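PDB 1SP3: cytochrome c, putative from Shewanella oneidensis, which carries eight c-type hemes and probably works as a respiratory oxidoreductase that reduces tetrathionate. Local coordinates for residues 327-341 with 384-398. Residues are numbered along the deposited sequence; the frame is centred on the assembly and turned at random.
Sequences YPFKVHTGKQIYDKK and SGEYDFAATEMWWRI. With HEC (heme c), chain D.
K330 and W396 exchange backbone hydrogen bonds, and such reciprocal pairs recur at H332–M394, G334–T392, Q336–A390 and Y338–D388, making a long antiparallel ladder inside a larger mixed sheet. Beyond it, K340 N donates to E386 O, and D339 grips S384 with both carboxylate oxygens: OD1 takes S384 OG (2.7 Å) and OD2 takes S384 N (2.9 Å) on its syn lone pair. Salt bridges close this end, K341 NZ to E386 OE2 (3.1 Å) and a long one from K340 NZ to E386 OE1.

At the other end, V331 CG2 sits over the face of the W395 six-membered ring, 3.4 Å from its centroid, while the edge of W395 turns toward the face of F329 with the planes at 66°. In the W395 ring plane, NE1 donates to E393 OE2, which should restrain the indole's rotation. Back toward the salt-bridged end, chi1 of 86° puts Y338 CG between the backbone N and the carbonyl carbon, bringing CD2 and CE2 obliquely against A390 CB (3.6 Å from CD2) and D388 CB; Y338 OH bonds S306. A water bridges Q336 OE1 and T392 OG1, the latter also bonded to N62.

W396, a binding residue of heme c #4, gives from NE1 a nearly straight bond (3.0 Å, 175°) to propionate O2A, its indole edged by H332 CB (3.5 Å from CZ3) and overlaid on one face by M394 CG. N61 and K153 also hydrogen-bond this heme.

R397 NH2, beside the Y327 ring, is salt-bridged to D205. Strands 246-251 and 287-291 pair with 325-339, strand 310-315 runs parallel to 387-397, and helix 232-236 packs on Y327, P328 and R397.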
loop_
_atom_site.group_PDB
_atom_site.type_symbol
_atom_site.label_atom_id
_atom_site.label_comp_id
_atom_site.label_asym_id
_atom_site.label_seq_id
_atom_site.Cartn_x
_atom_site.Cartn_y
_atom_site.Cartn_z
ATOM N N TYR A 327 -7.643 -5.610 -15.069
ATOM C CA TYR A 327 -7.874 -5.308 -13.642
ATOM C C TYR A 327 -7.823 -3.793 -13.472
ATOM O O TYR A 327 -7.190 -3.097 -14.302
ATOM C CB TYR A 327 -6.717 -5.854 -12.804
ATOM C CG TYR A 327 -6.876 -7.336 -12.360
ATOM C CD1 TYR A 327 -6.531 -8.399 -13.259
ATOM C CD2 TYR A 327 -7.313 -7.666 -11.045
ATOM C CE1 TYR A 327 -6.640 -9.713 -12.893
ATOM C CE2 TYR A 327 -7.449 -9.071 -10.617
ATOM C CZ TYR A 327 -7.075 -10.063 -11.563
ATOM O OH TYR A 327 -7.238 -11.384 -11.305
ATOM N N PRO A 328 -8.360 -3.295 -12.345
ATOM C CA PRO A 328 -8.376 -1.872 -12.034
ATOM C C PRO A 328 -7.267 -1.490 -11.075
ATOM O O PRO A 328 -6.913 -2.222 -10.135
ATOM C CB PRO A 328 -9.702 -1.709 -11.267
ATOM C CG PRO A 328 -9.823 -2.985 -10.514
ATOM C CD PRO A 328 -9.084 -4.070 -11.295
ATOM N N PHE A 329 -6.785 -0.277 -11.272
ATOM C CA PHE A 329 -5.618 0.164 -10.580
ATOM C C PHE A 329 -5.727 1.641 -10.198
ATOM O O PHE A 329 -6.285 2.466 -10.949
ATOM C CB PHE A 329 -4.391 0.028 -11.502
ATOM C CG PHE A 329 -3.953 -1.374 -11.706
ATOM C CD1 PHE A 329 -4.485 -2.143 -12.769
ATOM C CD2 PHE A 329 -3.035 -1.954 -10.826
ATOM C CE1 PHE A 329 -4.063 -3.401 -12.978
ATOM C CE2 PHE A 329 -2.625 -3.271 -11.004
ATOM C CZ PHE A 329 -3.169 -3.991 -12.094
ATOM N N LYS A 330 -5.137 1.959 -9.073
ATOM C CA LYS A 330 -4.887 3.328 -8.747
ATOM C C LYS A 330 -3.460 3.702 -9.182
ATOM O O LYS A 330 -2.469 2.921 -8.987
ATOM C CB LYS A 330 -5.084 3.622 -7.256
ATOM C CG LYS A 330 -4.462 5.002 -6.918
ATOM C CD LYS A 330 -4.761 5.481 -5.549
ATOM C CE LYS A 330 -4.280 7.002 -5.458
ATOM N NZ LYS A 330 -3.475 7.188 -4.250
ATOM N N VAL A 331 -3.352 4.860 -9.823
ATOM C CA VAL A 331 -2.070 5.251 -10.409
ATOM C C VAL A 331 -1.681 6.619 -9.841
ATOM O O VAL A 331 -2.462 7.563 -9.906
ATOM C CB VAL A 331 -2.172 5.373 -11.936
ATOM C CG1 VAL A 331 -0.843 5.940 -12.547
ATOM C CG2 VAL A 331 -2.606 3.977 -12.585
ATOM N N HIS A 332 -0.553 6.709 -9.202
ATOM C CA HIS A 332 -0.137 7.977 -8.597
ATOM C C HIS A 332 1.075 8.513 -9.433
ATOM O O HIS A 332 1.921 7.699 -9.798
ATOM C CB HIS A 332 0.281 7.717 -7.171
ATOM C CG HIS A 332 0.779 8.944 -6.472
ATOM N ND1 HIS A 332 2.077 9.079 -6.043
ATOM C CD2 HIS A 332 0.133 10.074 -6.080
ATOM C CE1 HIS A 332 2.214 10.228 -5.399
ATOM N NE2 HIS A 332 1.051 10.860 -5.425
ATOM N N THR A 333 1.083 9.811 -9.828
ATOM C CA THR A 333 2.206 10.339 -10.579
ATOM C C THR A 333 2.941 11.402 -9.784
ATOM O O THR A 333 2.463 11.842 -8.770
ATOM C CB THR A 333 1.814 10.857 -11.936
ATOM O OG1 THR A 333 0.899 11.902 -11.783
ATOM C CG2 THR A 333 0.962 9.794 -12.740
ATOM N N GLY A 334 4.134 11.736 -10.192
ATOM C CA GLY A 334 4.911 12.672 -9.410
ATOM C C GLY A 334 6.198 12.967 -10.076
ATOM O O GLY A 334 6.385 12.536 -11.230
ATOM N N LYS A 335 6.990 13.784 -9.389
ATOM C CA LYS A 335 8.418 14.003 -9.675
ATOM C C LYS A 335 9.198 13.877 -8.412
ATOM O O LYS A 335 8.775 14.348 -7.348
ATOM C CB LYS A 335 8.699 15.397 -10.202
ATOM C CG LYS A 335 8.054 15.707 -11.591
ATOM C CD LYS A 335 8.901 16.624 -12.419
ATOM C CE LYS A 335 8.341 17.972 -12.452
ATOM N NZ LYS A 335 9.456 18.980 -12.707
ATOM N N GLN A 336 10.371 13.280 -8.524
ATOM C CA GLN A 336 11.185 13.047 -7.333
ATOM C C GLN A 336 12.670 13.029 -7.645
ATOM O O GLN A 336 13.102 13.017 -8.804
ATOM C CB GLN A 336 10.720 11.763 -6.659
ATOM C CG GLN A 336 11.230 10.492 -7.347
ATOM C CD GLN A 336 10.481 9.263 -6.800
ATOM O OE1 GLN A 336 9.275 9.035 -7.059
ATOM N NE2 GLN A 336 11.189 8.482 -6.078
ATOM N N ILE A 337 13.458 13.032 -6.602
ATOM C CA ILE A 337 14.864 13.369 -6.719
ATOM C C ILE A 337 15.728 12.207 -7.203
ATOM O O ILE A 337 15.571 11.075 -6.786
ATOM C CB ILE A 337 15.377 13.904 -5.343
ATOM C CG1 ILE A 337 16.854 14.414 -5.461
ATOM C CG2 ILE A 337 15.203 12.837 -4.203
ATOM C CD1 ILE A 337 17.422 15.124 -4.159
ATOM N N TYR A 338 16.625 12.522 -8.146
ATOM C CA TYR A 338 17.518 11.575 -8.731
ATOM C C TYR A 338 18.963 12.146 -8.829
ATOM O O TYR A 338 19.185 13.338 -8.892
ATOM C CB TYR A 338 16.977 11.018 -10.098
ATOM C CG TYR A 338 17.293 11.843 -11.324
ATOM C CD1 TYR A 338 18.418 11.579 -12.121
ATOM C CD2 TYR A 338 16.447 12.887 -11.697
ATOM C CE1 TYR A 338 18.701 12.386 -13.294
ATOM C CE2 TYR A 338 16.707 13.670 -12.826
ATOM C CZ TYR A 338 17.821 13.430 -13.604
ATOM O OH TYR A 338 18.002 14.248 -14.720
ATOM N N ASP A 339 19.923 11.256 -8.798
ATOM C CA ASP A 339 21.344 11.612 -8.958
ATOM C C ASP A 339 21.647 11.923 -10.430
ATOM O O ASP A 339 21.590 11.037 -11.290
ATOM C CB ASP A 339 22.168 10.425 -8.516
ATOM C CG ASP A 339 23.637 10.754 -8.407
ATOM O OD1 ASP A 339 24.278 11.093 -9.468
ATOM O OD2 ASP A 339 24.205 10.640 -7.302
ATOM N N LYS A 340 21.992 13.173 -10.703
ATOM C CA LYS A 340 22.082 13.688 -12.087
ATOM C C LYS A 340 23.245 13.062 -12.825
ATOM O O LYS A 340 23.239 13.017 -14.053
ATOM C CB LYS A 340 22.257 15.222 -12.095
ATOM C CG LYS A 340 22.381 15.783 -13.474
ATOM C CD LYS A 340 21.234 16.724 -13.793
ATOM C CE LYS A 340 21.592 17.879 -14.788
ATOM N NZ LYS A 340 23.017 18.412 -14.750
ATOM N N LYS A 341 24.226 12.575 -12.068
ATOM C CA LYS A 341 25.352 11.876 -12.667
ATOM C C LYS A 341 25.219 10.365 -12.790
ATOM O O LYS A 341 25.593 9.799 -13.806
ATOM C CB LYS A 341 26.667 12.224 -11.957
ATOM C CG LYS A 341 27.222 13.632 -12.379
ATOM C CD LYS A 341 27.614 13.715 -13.875
ATOM C CE LYS A 341 29.059 14.306 -14.082
ATOM N NZ LYS A 341 29.562 15.206 -12.951
ATOM N N SER A 384 26.607 11.443 -5.992
ATOM C CA SER A 384 27.619 12.127 -6.796
ATOM C C SER A 384 27.812 13.591 -6.411
ATOM O O SER A 384 28.806 14.182 -6.764
ATOM C CB SER A 384 27.381 11.974 -8.305
ATOM O OG SER A 384 26.300 12.781 -8.684
ATOM N N GLY A 385 26.848 14.171 -5.688
ATOM C CA GLY A 385 26.909 15.576 -5.398
ATOM C C GLY A 385 26.045 16.427 -6.302
ATOM O O GLY A 385 25.931 17.568 -6.054
ATOM N N GLU A 386 25.435 15.848 -7.324
ATOM C CA GLU A 386 24.565 16.558 -8.248
ATOM C C GLU A 386 23.162 15.868 -8.303
ATOM O O GLU A 386 23.049 14.649 -8.510
ATOM C CB GLU A 386 25.171 16.502 -9.653
ATOM C CG GLU A 386 26.225 17.547 -10.009
ATOM C CD GLU A 386 26.337 17.688 -11.532
ATOM O OE1 GLU A 386 25.589 18.538 -12.116
ATOM O OE2 GLU A 386 27.128 16.927 -12.159
ATOM N N TYR A 387 22.113 16.645 -8.147
ATOM C CA TYR A 387 20.805 16.053 -8.205
ATOM C C TYR A 387 19.965 16.809 -9.183
ATOM O O TYR A 387 20.291 17.962 -9.548
ATOM C CB TYR A 387 20.150 16.029 -6.847
ATOM C CG TYR A 387 19.704 17.391 -6.324
ATOM C CD1 TYR A 387 18.372 17.819 -6.488
ATOM C CD2 TYR A 387 20.597 18.232 -5.631
ATOM C CE1 TYR A 387 17.942 19.020 -5.976
ATOM C CE2 TYR A 387 20.178 19.486 -5.086
ATOM C CZ TYR A 387 18.878 19.881 -5.301
ATOM O OH TYR A 387 18.408 21.075 -4.811
ATOM N N ASP A 388 18.869 16.148 -9.582
ATOM C CA ASP A 388 17.760 16.776 -10.318
ATOM C C ASP A 388 16.386 16.098 -9.925
ATOM O O ASP A 388 16.333 15.262 -8.959
ATOM C CB ASP A 388 18.103 16.786 -11.810
ATOM C CG ASP A 388 17.358 17.837 -12.543
ATOM O OD1 ASP A 388 16.360 18.425 -12.004
ATOM O OD2 ASP A 388 17.707 18.161 -13.666
ATOM N N PHE A 389 15.305 16.455 -10.618
ATOM C CA PHE A 389 13.999 15.817 -10.394
ATOM C C PHE A 389 13.478 15.120 -11.680
ATOM O O PHE A 389 13.584 15.680 -12.761
ATOM C CB PHE A 389 12.998 16.818 -9.865
ATOM C CG PHE A 389 13.327 17.343 -8.493
ATOM C CD1 PHE A 389 14.122 18.519 -8.326
ATOM C CD2 PHE A 389 12.907 16.625 -7.335
ATOM C CE1 PHE A 389 14.416 19.007 -7.029
ATOM C CE2 PHE A 389 13.169 17.114 -6.074
ATOM C CZ PHE A 389 13.981 18.304 -5.917
ATOM N N ALA A 390 12.977 13.902 -11.561
ATOM C CA ALA A 390 12.390 13.202 -12.716
ATOM C C ALA A 390 10.992 12.653 -12.492
ATOM O O ALA A 390 10.650 12.287 -11.362
ATOM C CB ALA A 390 13.310 12.064 -13.174
ATOM N N ALA A 391 10.227 12.492 -13.578
ATOM C CA ALA A 391 8.810 12.090 -13.512
ATOM C C ALA A 391 8.639 10.625 -13.322
ATOM O O ALA A 391 9.468 9.857 -13.818
ATOM C CB ALA A 391 7.973 12.616 -14.710
ATOM N N THR A 392 7.603 10.235 -12.542
ATOM C CA THR A 392 7.333 8.828 -12.250
ATOM C C THR A 392 5.873 8.558 -12.257
ATOM O O THR A 392 5.080 9.476 -12.231
ATOM C CB THR A 392 7.783 8.422 -10.829
ATOM O OG1 THR A 392 6.966 9.126 -9.890
ATOM C CG2 THR A 392 9.285 8.876 -10.525
ATOM N N GLU A 393 5.522 7.272 -12.355
ATOM C CA GLU A 393 4.169 6.813 -12.113
ATOM C C GLU A 393 4.286 5.544 -11.342
ATOM O O GLU A 393 5.309 4.800 -11.456
ATOM C CB GLU A 393 3.364 6.671 -13.418
ATOM C CG GLU A 393 3.520 5.387 -14.258
ATOM C CD GLU A 393 2.580 5.431 -15.470
ATOM O OE1 GLU A 393 2.133 6.542 -15.813
ATOM O OE2 GLU A 393 2.220 4.392 -16.027
ATOM N N MET A 394 3.261 5.249 -10.550
ATOM C CA MET A 394 3.252 4.024 -9.748
ATOM C C MET A 394 1.830 3.435 -9.697
ATOM O O MET A 394 0.878 4.175 -9.593
ATOM C CB MET A 394 3.709 4.329 -8.356
ATOM C CG MET A 394 3.866 3.029 -7.523
ATOM S SD MET A 394 5.179 3.329 -6.294
ATOM C CE MET A 394 4.955 1.723 -5.276
ATOM N N TRP A 395 1.721 2.109 -9.773
ATOM C CA TRP A 395 0.460 1.343 -9.949
ATOM C C TRP A 395 0.168 0.552 -8.697
ATOM O O TRP A 395 1.071 -0.079 -8.188
ATOM C CB TRP A 395 0.555 0.385 -11.132
ATOM C CG TRP A 395 0.578 1.153 -12.415
ATOM C CD1 TRP A 395 1.553 2.035 -12.817
ATOM C CD2 TRP A 395 -0.467 1.234 -13.413
ATOM N NE1 TRP A 395 1.203 2.626 -14.001
ATOM C CE2 TRP A 395 -0.017 2.143 -14.411
ATOM C CE3 TRP A 395 -1.705 0.584 -13.585
ATOM C CZ2 TRP A 395 -0.779 2.492 -15.529
ATOM C CZ3 TRP A 395 -2.449 0.838 -14.740
ATOM C CH2 TRP A 395 -1.998 1.816 -15.694
ATOM N N TRP A 396 -1.059 0.651 -8.177
ATOM C CA TRP A 396 -1.492 -0.183 -7.062
ATOM C C TRP A 396 -2.823 -0.740 -7.448
ATOM O O TRP A 396 -3.668 0.003 -7.960
ATOM C CB TRP A 396 -1.793 0.619 -5.771
ATOM C CG TRP A 396 -0.630 1.117 -5.057
ATOM C CD1 TRP A 396 0.076 0.510 -4.034
ATOM C CD2 TRP A 396 -0.000 2.342 -5.310
ATOM N NE1 TRP A 396 1.108 1.334 -3.630
ATOM C CE2 TRP A 396 1.091 2.456 -4.417
ATOM C CE3 TRP A 396 -0.218 3.351 -6.234
ATOM C CZ2 TRP A 396 1.973 3.544 -4.451
ATOM C CZ3 TRP A 396 0.607 4.400 -6.255
ATOM C CH2 TRP A 396 1.700 4.517 -5.341
ATOM N N ARG A 397 -3.033 -2.002 -7.087
ATOM C CA ARG A 397 -4.262 -2.722 -7.371
ATOM C C ARG A 397 -5.398 -2.149 -6.548
ATOM O O ARG A 397 -5.199 -1.819 -5.393
ATOM C CB ARG A 397 -4.113 -4.181 -6.960
ATOM C CG ARG A 397 -3.072 -4.863 -7.806
ATOM C CD ARG A 397 -3.059 -6.314 -7.661
ATOM N NE ARG A 397 -4.428 -6.809 -7.996
ATOM C CZ ARG A 397 -4.875 -8.017 -7.634
ATOM N NH1 ARG A 397 -4.093 -8.838 -6.932
ATOM N NH2 ARG A 397 -6.105 -8.398 -7.949
ATOM N N ILE A 398 -6.592 -2.197 -7.103
ATOM C CA ILE A 398 -7.770 -1.812 -6.389
ATOM C C ILE A 398 -8.574 -3.092 -6.124
ATOM O O ILE A 398 -9.016 -3.708 -7.045
ATOM C CB ILE A 398 -8.603 -0.836 -7.264
ATOM C CG1 ILE A 398 -7.889 0.533 -7.418
ATOM C CG2 ILE A 398 -9.938 -0.604 -6.617
ATOM C CD1 ILE A 398 -7.693 1.147 -5.968
HETATM FE FE HEC D . 4.405 3.105 4.250
HETATM C CHA HEC D . 3.921 0.401 2.059
HETATM C CHB HEC D . 7.220 4.018 2.468
HETATM C CHC HEC D . 5.073 5.591 6.503
HETATM C CHD HEC D . 1.555 2.365 5.933
HETATM N NA HEC D . 5.407 2.376 2.521
HETATM C C1A HEC D . 5.033 1.240 1.783
HETATM C C2A HEC D . 5.997 1.098 0.692
HETATM C C3A HEC D . 6.927 2.091 0.798
HETATM C C4A HEC D . 6.555 2.911 1.961
HETATM C CMA HEC D . 8.157 2.305 -0.187
HETATM C CAA HEC D . 5.936 -0.015 -0.424
HETATM C CBA HEC D . 5.411 0.575 -1.760
HETATM C CGA HEC D . 4.088 1.357 -1.540
HETATM O O1A HEC D . 4.144 2.623 -1.537
HETATM O O2A HEC D . 2.925 0.800 -1.316
HETATM N NB HEC D . 5.846 4.542 4.480
HETATM C C1B HEC D . 6.964 4.690 3.625
HETATM C C2B HEC D . 7.827 5.724 4.151
HETATM C C3B HEC D . 7.202 6.187 5.263
HETATM C C4B HEC D . 5.967 5.424 5.473
HETATM C CMB HEC D . 9.153 6.180 3.456
HETATM C CAB HEC D . 7.671 7.288 6.247
HETATM C CBB HEC D . 8.348 8.409 5.816
HETATM N NC HEC D . 3.424 3.908 5.974
HETATM C C1C HEC D . 3.895 4.930 6.742
HETATM C C2C HEC D . 2.950 5.177 7.794
HETATM C C3C HEC D . 1.919 4.277 7.629
HETATM C C4C HEC D . 2.238 3.450 6.470
HETATM C CMC HEC D . 3.184 6.282 8.870
HETATM C CAC HEC D . 0.617 4.116 8.509
HETATM C CBC HEC D . -0.317 5.102 8.759
HETATM N ND HEC D . 2.920 1.613 4.013
HETATM C C1D HEC D . 1.913 1.478 4.942
HETATM C C2D HEC D . 1.234 0.203 4.608
HETATM C C3D HEC D . 1.954 -0.427 3.409
HETATM C C4D HEC D . 3.001 0.525 3.104
HETATM C CMD HEC D . 0.027 -0.389 5.336
HETATM C CAD HEC D . 1.590 -1.757 2.637
HETATM C CBD HEC D . 0.609 -1.366 1.525
HETATM C CGD HEC D . -0.035 -2.568 0.798
HETATM O O1D HEC D . -1.184 -2.347 0.348
HETATM O O2D HEC D . 0.496 -3.737 0.588
HETATM O O HOH W 1 7.911 10.999 -8.236
HETATM O O HOH W 2 16.328 16.137 -15.814
#